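Local coordinates for uncharacterized protein Ta1441 (Thermoplasma acidophilum, PDB 3GAA) that is of unknown function but belongs to the PAC2 family and may act as a proteasome assembly chaperone, at residues 29-34 / 120-125; 46-51 / 89-94; 56-61 / 75-80. One frame throughout, in Å; residues are numbered along the deposited sequence.

Interaction 1 (29-34 / 120-125)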
loop_
_atom_site.group_PDB
_atom_site.type_symbol
_atom_site.label_atom_id
_atom_site.label_comp_id
_atom_site.label_asym_id
_atom_site.label_seq_id
_atom_site.Cartn_x
_atom_site.Cartn_y
_atom_site.Cartn_z
ATOM N N VAL A 29 -32.072 12.329 -9.147
ATOM C CA VAL A 29 -30.995 13.288 -9.349
ATOM C C VAL A 29 -31.033 13.967 -10.709
ATOM O O VAL A 29 -30.941 13.306 -11.732
ATOM C CB VAL A 29 -29.620 12.666 -9.132
ATOM C CG1 VAL A 29 -28.557 13.735 -9.271
ATOM C CG2 VAL A 29 -29.537 12.048 -7.720
ATOM N N LEU A 30 -31.132 15.290 -10.714
ATOM C CA LEU A 30 -31.185 16.040 -11.962
ATOM C C LEU A 30 -29.861 16.738 -12.198
ATOM O O LEU A 30 -29.337 17.347 -11.285
ATOM C CB LEU A 30 -32.306 17.078 -11.882
ATOM C CG LEU A 30 -33.684 16.571 -11.414
ATOM C CD1 LEU A 30 -34.564 17.754 -10.940
ATOM C CD2 LEU A 30 -34.388 15.709 -12.485
ATOM N N CYS A 31 -29.332 16.694 -13.426
ATOM C CA CYS A 31 -28.018 17.307 -13.745
ATOM C C CYS A 31 -28.015 18.341 -14.818
ATOM O O CYS A 31 -28.712 18.167 -15.819
ATOM C CB CYS A 31 -27.085 16.248 -14.263
ATOM S SG CYS A 31 -27.059 14.931 -13.163
ATOM N N GLY A 32 -27.154 19.346 -14.653
ATOM C CA GLY A 32 -26.946 20.383 -15.644
ATOM C C GLY A 32 -25.470 20.745 -15.749
ATOM O O GLY A 32 -24.831 21.162 -14.787
ATOM N N PHE A 33 -24.937 20.609 -16.949
ATOM C CA PHE A 33 -23.554 20.979 -17.213
ATOM C C PHE A 33 -23.476 22.062 -18.249
ATOM O O PHE A 33 -24.439 22.419 -18.888
ATOM C CB PHE A 33 -22.748 19.752 -17.609
ATOM C CG PHE A 33 -22.930 18.631 -16.657
ATOM C CD1 PHE A 33 -22.189 18.578 -15.485
ATOM C CD2 PHE A 33 -23.945 17.675 -16.875
ATOM C CE1 PHE A 33 -22.405 17.577 -14.576
ATOM C CE2 PHE A 33 -24.195 16.657 -15.973
ATOM C CZ PHE A 33 -23.421 16.593 -14.810
ATOM N N ALA A 34 -22.294 22.601 -18.372
ATOM C CA ALA A 34 -22.063 23.766 -19.133
ATOM C C ALA A 34 -21.676 23.289 -20.515
ATOM O O ALA A 34 -20.518 23.394 -20.872
ATOM C CB ALA A 34 -20.926 24.573 -18.469
ATOM N N SER A 120 -32.359 6.764 -7.128
ATOM C CA SER A 120 -33.168 5.843 -7.914
ATOM C C SER A 120 -32.986 6.109 -9.404
ATOM O O SER A 120 -32.800 5.173 -10.134
ATOM C CB SER A 120 -34.633 5.989 -7.536
ATOM O OG SER A 120 -34.926 7.345 -7.183
ATOM N N GLU A 121 -33.017 7.371 -9.845
ATOM C CA GLU A 121 -33.030 7.739 -11.275
ATOM C C GLU A 121 -32.239 9.025 -11.503
ATOM O O GLU A 121 -32.410 9.978 -10.750
ATOM C CB GLU A 121 -34.449 8.021 -11.762
ATOM C CG GLU A 121 -35.568 7.121 -11.172
ATOM C CD GLU A 121 -36.337 6.315 -12.237
ATOM O OE1 GLU A 121 -36.502 6.810 -13.397
ATOM O OE2 GLU A 121 -36.796 5.185 -11.904
ATOM N N ILE A 122 -31.440 9.078 -12.560
ATOM C CA ILE A 122 -30.653 10.250 -12.866
ATOM C C ILE A 122 -31.160 10.866 -14.126
ATOM O O ILE A 122 -31.315 10.172 -15.066
ATOM C CB ILE A 122 -29.197 9.867 -13.073
ATOM C CG1 ILE A 122 -28.703 9.204 -11.794
ATOM C CG2 ILE A 122 -28.328 11.063 -13.367
ATOM C CD1 ILE A 122 -27.411 8.497 -11.993
ATOM N N VAL A 123 -31.433 12.156 -14.162
ATOM C CA VAL A 123 -31.946 12.745 -15.381
ATOM C C VAL A 123 -30.928 13.737 -15.825
ATOM O O VAL A 123 -30.502 14.551 -15.025
ATOM C CB VAL A 123 -33.243 13.469 -15.110
ATOM C CG1 VAL A 123 -33.776 14.000 -16.349
ATOM C CG2 VAL A 123 -34.227 12.535 -14.455
ATOM N N ILE A 124 -30.507 13.688 -17.083
ATOM C CA ILE A 124 -29.560 14.709 -17.584
ATOM C C ILE A 124 -30.263 15.726 -18.474
ATOM O O ILE A 124 -30.954 15.357 -19.452
ATOM C CB ILE A 124 -28.406 14.123 -18.332
ATOM C CG1 ILE A 124 -27.610 13.221 -17.400
ATOM C CG2 ILE A 124 -27.540 15.226 -18.817
ATOM C CD1 ILE A 124 -27.206 11.917 -18.052
ATOM N N MET A 125 -30.110 17.002 -18.101
ATOM C CA MET A 125 -30.899 18.076 -18.693
ATOM C C MET A 125 -30.101 18.734 -19.746
ATOM O O MET A 125 -29.007 19.168 -19.474
ATOM C CB MET A 125 -31.266 19.111 -17.655
ATOM C CG MET A 125 -32.424 18.666 -16.737
ATOM S SD MET A 125 -32.491 19.506 -15.126
ATOM C CE MET A 125 -34.214 19.693 -15.041
#

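Interaction 2 (46-51 / 89-94)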
loop_
_atom_site.group_PDB
_atom_site.type_symbol
_atom_site.label_atom_id
_atom_site.label_comp_id
_atom_site.label_asym_id
_atom_site.label_seq_id
_atom_site.Cartn_x
_atom_site.Cartn_y
_atom_site.Cartn_z
ATOM N N TYR A 46 -32.523 27.104 -12.002
ATOM C CA TYR A 46 -33.923 27.344 -11.766
ATOM C C TYR A 46 -34.443 26.419 -10.694
ATOM O O TYR A 46 -34.993 26.894 -9.734
ATOM C CB TYR A 46 -34.744 27.137 -13.010
ATOM C CG TYR A 46 -36.201 27.426 -12.774
ATOM C CD1 TYR A 46 -37.110 26.399 -12.645
ATOM C CD2 TYR A 46 -36.670 28.734 -12.655
ATOM C CE1 TYR A 46 -38.461 26.661 -12.431
ATOM C CE2 TYR A 46 -38.009 28.999 -12.446
ATOM C CZ TYR A 46 -38.900 27.941 -12.335
ATOM O OH TYR A 46 -40.230 28.135 -12.106
ATOM N N ILE A 47 -34.258 25.104 -10.831
ATOM C CA ILE A 47 -34.993 24.229 -9.963
ATOM C C ILE A 47 -34.420 24.344 -8.530
ATOM O O ILE A 47 -35.157 24.339 -7.557
ATOM C CB ILE A 47 -35.237 22.726 -10.524
ATOM C CG1 ILE A 47 -34.472 21.720 -9.717
ATOM C CG2 ILE A 47 -34.984 22.442 -12.053
ATOM C CD1 ILE A 47 -35.205 21.349 -8.406
ATOM N N VAL A 48 -33.104 24.498 -8.415
ATOM C CA VAL A 48 -32.426 24.741 -7.134
ATOM C C VAL A 48 -33.098 25.882 -6.432
ATOM O O VAL A 48 -33.516 25.767 -5.281
ATOM C CB VAL A 48 -30.953 25.185 -7.300
ATOM C CG1 VAL A 48 -30.470 25.873 -6.059
ATOM C CG2 VAL A 48 -30.019 23.988 -7.603
ATOM N N GLU A 49 -33.231 26.997 -7.117
ATOM C CA GLU A 49 -33.944 28.114 -6.529
ATOM C C GLU A 49 -35.395 27.791 -6.246
ATOM O O GLU A 49 -35.877 28.104 -5.180
ATOM C CB GLU A 49 -33.879 29.338 -7.410
ATOM C CG GLU A 49 -34.398 30.615 -6.679
ATOM C CD GLU A 49 -35.943 30.730 -6.647
ATOM O OE1 GLU A 49 -36.603 30.112 -7.545
ATOM O OE2 GLU A 49 -36.503 31.414 -5.726
ATOM N N THR A 50 -36.109 27.175 -7.177
ATOM C CA THR A 50 -37.552 27.079 -7.008
ATOM C C THR A 50 -37.962 25.947 -6.051
ATOM O O THR A 50 -38.937 26.059 -5.398
ATOM C CB THR A 50 -38.369 27.211 -8.354
ATOM O OG1 THR A 50 -39.317 26.145 -8.498
ATOM C CG2 THR A 50 -37.490 27.245 -9.563
ATOM N N LEU A 51 -37.186 24.901 -5.859
ATOM C CA LEU A 51 -37.541 23.984 -4.775
ATOM C C LEU A 51 -36.908 24.440 -3.474
ATOM O O LEU A 51 -37.145 23.867 -2.414
ATOM C CB LEU A 51 -37.146 22.547 -5.080
ATOM C CG LEU A 51 -37.885 21.817 -6.234
ATOM C CD1 LEU A 51 -37.277 20.376 -6.356
ATOM C CD2 LEU A 51 -39.386 21.805 -6.108
ATOM N N VAL A 89 -34.889 14.844 -3.920
ATOM C CA VAL A 89 -34.465 15.324 -5.233
ATOM C C VAL A 89 -33.106 15.968 -5.026
ATOM O O VAL A 89 -32.948 16.848 -4.172
ATOM C CB VAL A 89 -35.428 16.411 -5.816
ATOM C CG1 VAL A 89 -34.918 16.909 -7.162
ATOM C CG2 VAL A 89 -36.875 15.927 -5.911
ATOM N N LEU A 90 -32.128 15.526 -5.792
ATOM C CA LEU A 90 -30.879 16.196 -5.767
ATOM C C LEU A 90 -30.710 16.919 -7.092
ATOM O O LEU A 90 -31.298 16.536 -8.126
ATOM C CB LEU A 90 -29.742 15.200 -5.556
ATOM C CG LEU A 90 -29.753 14.305 -4.306
ATOM C CD1 LEU A 90 -28.495 13.511 -4.292
ATOM C CD2 LEU A 90 -29.844 15.061 -3.029
ATOM N N VAL A 91 -29.906 17.970 -7.066
ATOM C CA VAL A 91 -29.448 18.587 -8.304
ATOM C C VAL A 91 -27.923 18.691 -8.304
ATOM O O VAL A 91 -27.316 19.101 -7.333
ATOM C CB VAL A 91 -30.035 19.986 -8.556
ATOM C CG1 VAL A 91 -29.240 20.646 -9.709
ATOM C CG2 VAL A 91 -31.622 19.913 -8.767
ATOM N N ALA A 92 -27.321 18.262 -9.401
ATOM C CA ALA A 92 -25.909 18.326 -9.565
ATOM C C ALA A 92 -25.741 19.309 -10.684
ATOM O O ALA A 92 -26.362 19.141 -11.732
ATOM C CB ALA A 92 -25.385 16.964 -9.938
ATOM N N MET A 93 -24.965 20.361 -10.456
ATOM C CA MET A 93 -24.685 21.327 -11.523
ATOM C C MET A 93 -23.276 21.745 -11.562
ATOM O O MET A 93 -22.639 21.922 -10.527
ATOM C CB MET A 93 -25.497 22.613 -11.430
ATOM C CG MET A 93 -25.278 23.508 -10.204
ATOM S SD MET A 93 -26.521 24.823 -10.407
ATOM C CE MET A 93 -26.720 25.691 -8.857
ATOM N N CYS A 94 -22.819 21.962 -12.786
ATOM C CA CYS A 94 -21.513 22.502 -13.015
ATOM C C CYS A 94 -21.534 23.681 -13.983
ATOM O O CYS A 94 -21.951 23.548 -15.115
ATOM C CB CYS A 94 -20.623 21.401 -13.529
ATOM S SG CYS A 94 -18.887 21.955 -13.486
#

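Interaction 3 (56-61 / 75-80)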
loop_
_atom_site.group_PDB
_atom_site.type_symbol
_atom_site.label_atom_id
_atom_site.label_comp_id
_atom_site.label_asym_id
_atom_site.label_seq_id
_atom_site.Cartn_x
_atom_site.Cartn_y
_atom_site.Cartn_z
ATOM N N VAL A 56 -25.272 20.712 -0.359
ATOM C CA VAL A 56 -25.069 19.463 0.299
ATOM C C VAL A 56 -23.685 18.856 0.027
ATOM O O VAL A 56 -23.194 18.053 0.782
ATOM C CB VAL A 56 -26.164 18.549 -0.234
ATOM C CG1 VAL A 56 -25.613 17.280 -0.862
ATOM C CG2 VAL A 56 -27.173 18.289 0.813
ATOM N N ALA A 57 -23.051 19.224 -1.069
ATOM C CA ALA A 57 -21.786 18.605 -1.471
ATOM C C ALA A 57 -21.100 19.449 -2.549
ATOM O O ALA A 57 -21.742 20.217 -3.257
ATOM C CB ALA A 57 -22.041 17.192 -1.982
ATOM N N HIS A 58 -19.782 19.347 -2.632
ATOM C CA HIS A 58 -19.036 19.880 -3.787
ATOM C C HIS A 58 -18.351 18.689 -4.405
ATOM O O HIS A 58 -18.048 17.753 -3.690
ATOM C CB HIS A 58 -17.934 20.845 -3.375
ATOM C CG HIS A 58 -18.413 22.116 -2.774
ATOM N ND1 HIS A 58 -18.593 23.265 -3.515
ATOM C CD2 HIS A 58 -18.698 22.445 -1.493
ATOM C CE1 HIS A 58 -19.004 24.239 -2.725
ATOM N NE2 HIS A 58 -19.067 23.773 -1.490
ATOM N N LEU A 59 -18.103 18.753 -5.715
ATOM C CA LEU A 59 -17.285 17.778 -6.419
ATOM C C LEU A 59 -15.935 18.446 -6.681
ATOM O O LEU A 59 -15.809 19.408 -7.435
ATOM C CB LEU A 59 -17.973 17.297 -7.690
ATOM C CG LEU A 59 -17.407 16.048 -8.371
ATOM C CD1 LEU A 59 -18.466 15.341 -9.197
ATOM C CD2 LEU A 59 -16.256 16.370 -9.298
ATOM N N ILE A 60 -14.941 17.925 -5.988
ATOM C CA ILE A 60 -13.547 18.388 -5.983
ATOM C C ILE A 60 -12.792 17.562 -7.004
ATOM O O ILE A 60 -12.964 16.325 -7.042
ATOM C CB ILE A 60 -12.906 18.002 -4.608
ATOM C CG1 ILE A 60 -13.164 19.029 -3.560
ATOM C CG2 ILE A 60 -11.389 17.772 -4.626
ATOM C CD1 ILE A 60 -12.428 18.514 -2.298
ATOM N N SER A 61 -11.908 18.202 -7.767
ATOM C CA SER A 61 -11.107 17.463 -8.753
ATOM C C SER A 61 -10.101 18.323 -9.484
ATOM O O SER A 61 -10.372 19.448 -9.857
ATOM C CB SER A 61 -12.003 16.795 -9.819
ATOM O OG SER A 61 -11.240 16.305 -10.917
ATOM N N LEU A 75 -20.004 34.717 -4.602
ATOM C CA LEU A 75 -18.873 33.801 -4.750
ATOM C C LEU A 75 -19.304 32.326 -4.626
ATOM O O LEU A 75 -19.941 31.934 -3.665
ATOM C CB LEU A 75 -17.801 34.131 -3.721
ATOM C CG LEU A 75 -16.433 33.483 -3.896
ATOM C CD1 LEU A 75 -15.861 33.901 -5.257
ATOM C CD2 LEU A 75 -15.501 33.863 -2.739
ATOM N N ARG A 76 -18.992 31.502 -5.610
ATOM C CA ARG A 76 -19.099 30.074 -5.397
ATOM C C ARG A 76 -18.201 29.210 -6.238
ATOM O O ARG A 76 -17.704 29.587 -7.301
ATOM C CB ARG A 76 -20.508 29.527 -5.528
ATOM C CG ARG A 76 -21.523 30.369 -6.139
ATOM C CD ARG A 76 -21.447 30.446 -7.601
ATOM N NE ARG A 76 -21.945 31.769 -7.978
ATOM C CZ ARG A 76 -22.651 32.079 -9.055
ATOM N NH1 ARG A 76 -22.974 33.355 -9.230
ATOM N NH2 ARG A 76 -23.001 31.171 -9.961
ATOM N N HIS A 77 -18.030 28.006 -5.730
ATOM C CA HIS A 77 -17.339 26.988 -6.452
ATOM C C HIS A 77 -18.208 26.531 -7.643
ATOM O O HIS A 77 -19.430 26.401 -7.528
ATOM C CB HIS A 77 -17.081 25.860 -5.458
ATOM C CG HIS A 77 -16.226 24.767 -5.978
ATOM N ND1 HIS A 77 -16.708 23.787 -6.818
ATOM C CD2 HIS A 77 -14.931 24.465 -5.741
ATOM C CE1 HIS A 77 -15.742 22.927 -7.080
ATOM N NE2 HIS A 77 -14.657 23.308 -6.427
ATOM N N PRO A 78 -17.580 26.259 -8.782
ATOM C CA PRO A 78 -18.246 25.870 -10.033
ATOM C C PRO A 78 -19.067 24.583 -10.069
ATOM O O PRO A 78 -19.937 24.486 -10.901
ATOM C CB PRO A 78 -17.073 25.674 -10.985
ATOM C CG PRO A 78 -15.959 25.313 -10.110
ATOM C CD PRO A 78 -16.122 26.233 -8.942
ATOM N N PHE A 79 -18.764 23.584 -9.239
ATOM C CA PHE A 79 -19.487 22.295 -9.234
ATOM C C PHE A 79 -20.083 22.010 -7.842
ATOM O O PHE A 79 -19.337 21.694 -6.902
ATOM C CB PHE A 79 -18.532 21.171 -9.634
ATOM C CG PHE A 79 -19.208 19.926 -10.208
ATOM C CD1 PHE A 79 -20.297 19.356 -9.622
ATOM C CD2 PHE A 79 -18.677 19.295 -11.306
ATOM C CE1 PHE A 79 -20.862 18.215 -10.136
ATOM C CE2 PHE A 79 -19.244 18.167 -11.816
ATOM C CZ PHE A 79 -20.332 17.635 -11.248
ATOM N N ARG A 80 -21.427 22.053 -7.762
ATOM C CA ARG A 80 -22.204 22.019 -6.516
ATOM C C ARG A 80 -23.336 21.020 -6.625
ATOM O O ARG A 80 -23.871 20.841 -7.678
ATOM C CB ARG A 80 -22.784 23.389 -6.225
ATOM C CG ARG A 80 -21.727 24.343 -5.746
ATOM C CD ARG A 80 -22.158 25.823 -5.592
ATOM N NE ARG A 80 -22.137 26.425 -6.914
ATOM C CZ ARG A 80 -23.206 26.567 -7.684
ATOM N NH1 ARG A 80 -24.397 26.201 -7.229
ATOM N NH2 ARG A 80 -23.084 27.082 -8.897
#

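Interaction 1 (29-34 / 120-125)
Val29 and Ile122 begin a parallel pairing of strands 28-32 and 121-130, whose short segments run at 22° with a closest axis approach of 4.7 Å. The N of Val29 donates to Glu121 O (2.9 Å), and its O receives Val123 N at 2.7 Å. Leu30 lies beside Val123, both side chains pointing the same way, and its CD2 sits 3.6 Å from Val123 CB. Its CB also approaches Met125 SD (4.1 Å), so Leu30, Val123 and Met125 form one apolar face, covered by Ile202, Ile206 and Tyr210 of helix 196-210. The parallel centre of a mixed sheet, with helices on both faces, gives a three-layer alpha-beta-alpha sandwich, consistent with PAC2 membership of the clan of purine and uridine phosphorylases. Cys31 turns to the other face, where helices 103-117 and 166-178 pack. Its SG stands beside its own backbone N (chi1 -52°), 4.1 Å from Ile122 CG2, while its CB lies 4.4 Å from Ile124 CG1. Its N binds Val123 O, and its O receives Met125 N at 2.9 Å, with 156° at the hydrogen. Gly32, like Leu30, bonds through its backbone to strand 89-94 on the other side.

Interaction 2 (46-51 / 89-94)
Ile47, Val48 and Leu51 meet Val89, Val91 and Met93 without a flat group between them: no aromatic ring, amide or guanidinium enters the contact from either segment. The ring of Tyr46 is carried on another side of helix 39-51. The methyl CG2 of Thr50 lies over the centre of one of its faces, but that placing is doubtful because the same methyl is too close to Tyr46 O in the model. The contact itself is made of branches. Val91 points at the helix and divides its two methyls between neighbouring residues of one turn. Its CG2, beside the backbone N, reaches Ile47 CG1 at 3.5 Å and Ile47 CD1 at 3.9 Å; its CG1, anti to that N (chi1 168°), comes within 4.0 Å of Val48 CG2. The two pairs are crossed obliquely. Val48 CG2 also meets Met93 CE, 3.9 Å away, the side chains crossing at about a right angle. Met93 CG stands between its backbone N and carbonyl carbon (chi1 63°), and the chain beyond is extended, carrying CE out to the valine. One turn further along the helix, Leu51 CD1 makes a looser contact with Val89 CG1 at 4.3 Å. The segment axes lie 9.3 Å apart at 143°: helix 39-51, which follows strand 28-32 in the chain, packs on the Val89-Val91-Met93 face of the sheet as part of a helical layer of the alpha/beta fold. With no hydrogen bond or charge pair across it, the contact rests on apolar shape and burial.

Interaction 3 (56-61 / 75-80)
Leu59 and Phe79 make the close part of this contact, the leucine lying over one face of the phenyl ring. Its CB is 3.8 Å from the ring centroid, a CH-pi contact, and its CD1 reaches Phe79 CZ at 3.6 Å; Ile64 packs against both, and helix 103-117 against the pair through Ile106 and Leu110. Next to it, the edge of the His58 ring is turned toward the face of His77 in an offset edge-to-face pair, planes at 73° and centroids 5.1 Å apart. His77 ND1 in turn accepts Phe79 N (3.2 Å), which lies 23° out of the ring plane. An alanine in place of His77 would probably leave Phe79 N without this acceptor and the His58 edge without its facing ring. The backbone pairing is looser: Leu59 N to Phe79 O is a weak bond of 3.4 Å. Arg80 meets His58 through CG; its NE binds His77 O (2.8 Å) and its NH2 forms a salt bridge with Glu95. Just before His58, Val56 and Ala57 both face Ile81 in a classic beta bulge. A second subunit adds an antiparallel strand to strand 54-60, this chain's outermost on that side, continuing the beta sheet across the interface.

In the fold
All three contacts reach one mixed sheet. Strand order across this part is 54-60, 79-83, 89-94, 28-32, 121-130, so interaction 3 lies at one border, interaction 1 near the chain centre, and interaction 2 packs helix 39-51 on the strand between. The centre of interaction 2 is about 10 Å from that of interaction 1 and about 13 Å from that of interaction 3; the centres of interactions 1 and 3 are about 16 Å apart. Backbone bonds join neighbours: Leu30 with Leu90 and Ala92, Arg80 with Met93. Along the chain they are nested, interaction 3 within the loop closed by interaction 2, and that within interaction 1. The sheet thus links the buried core to a border used in subunit assembly.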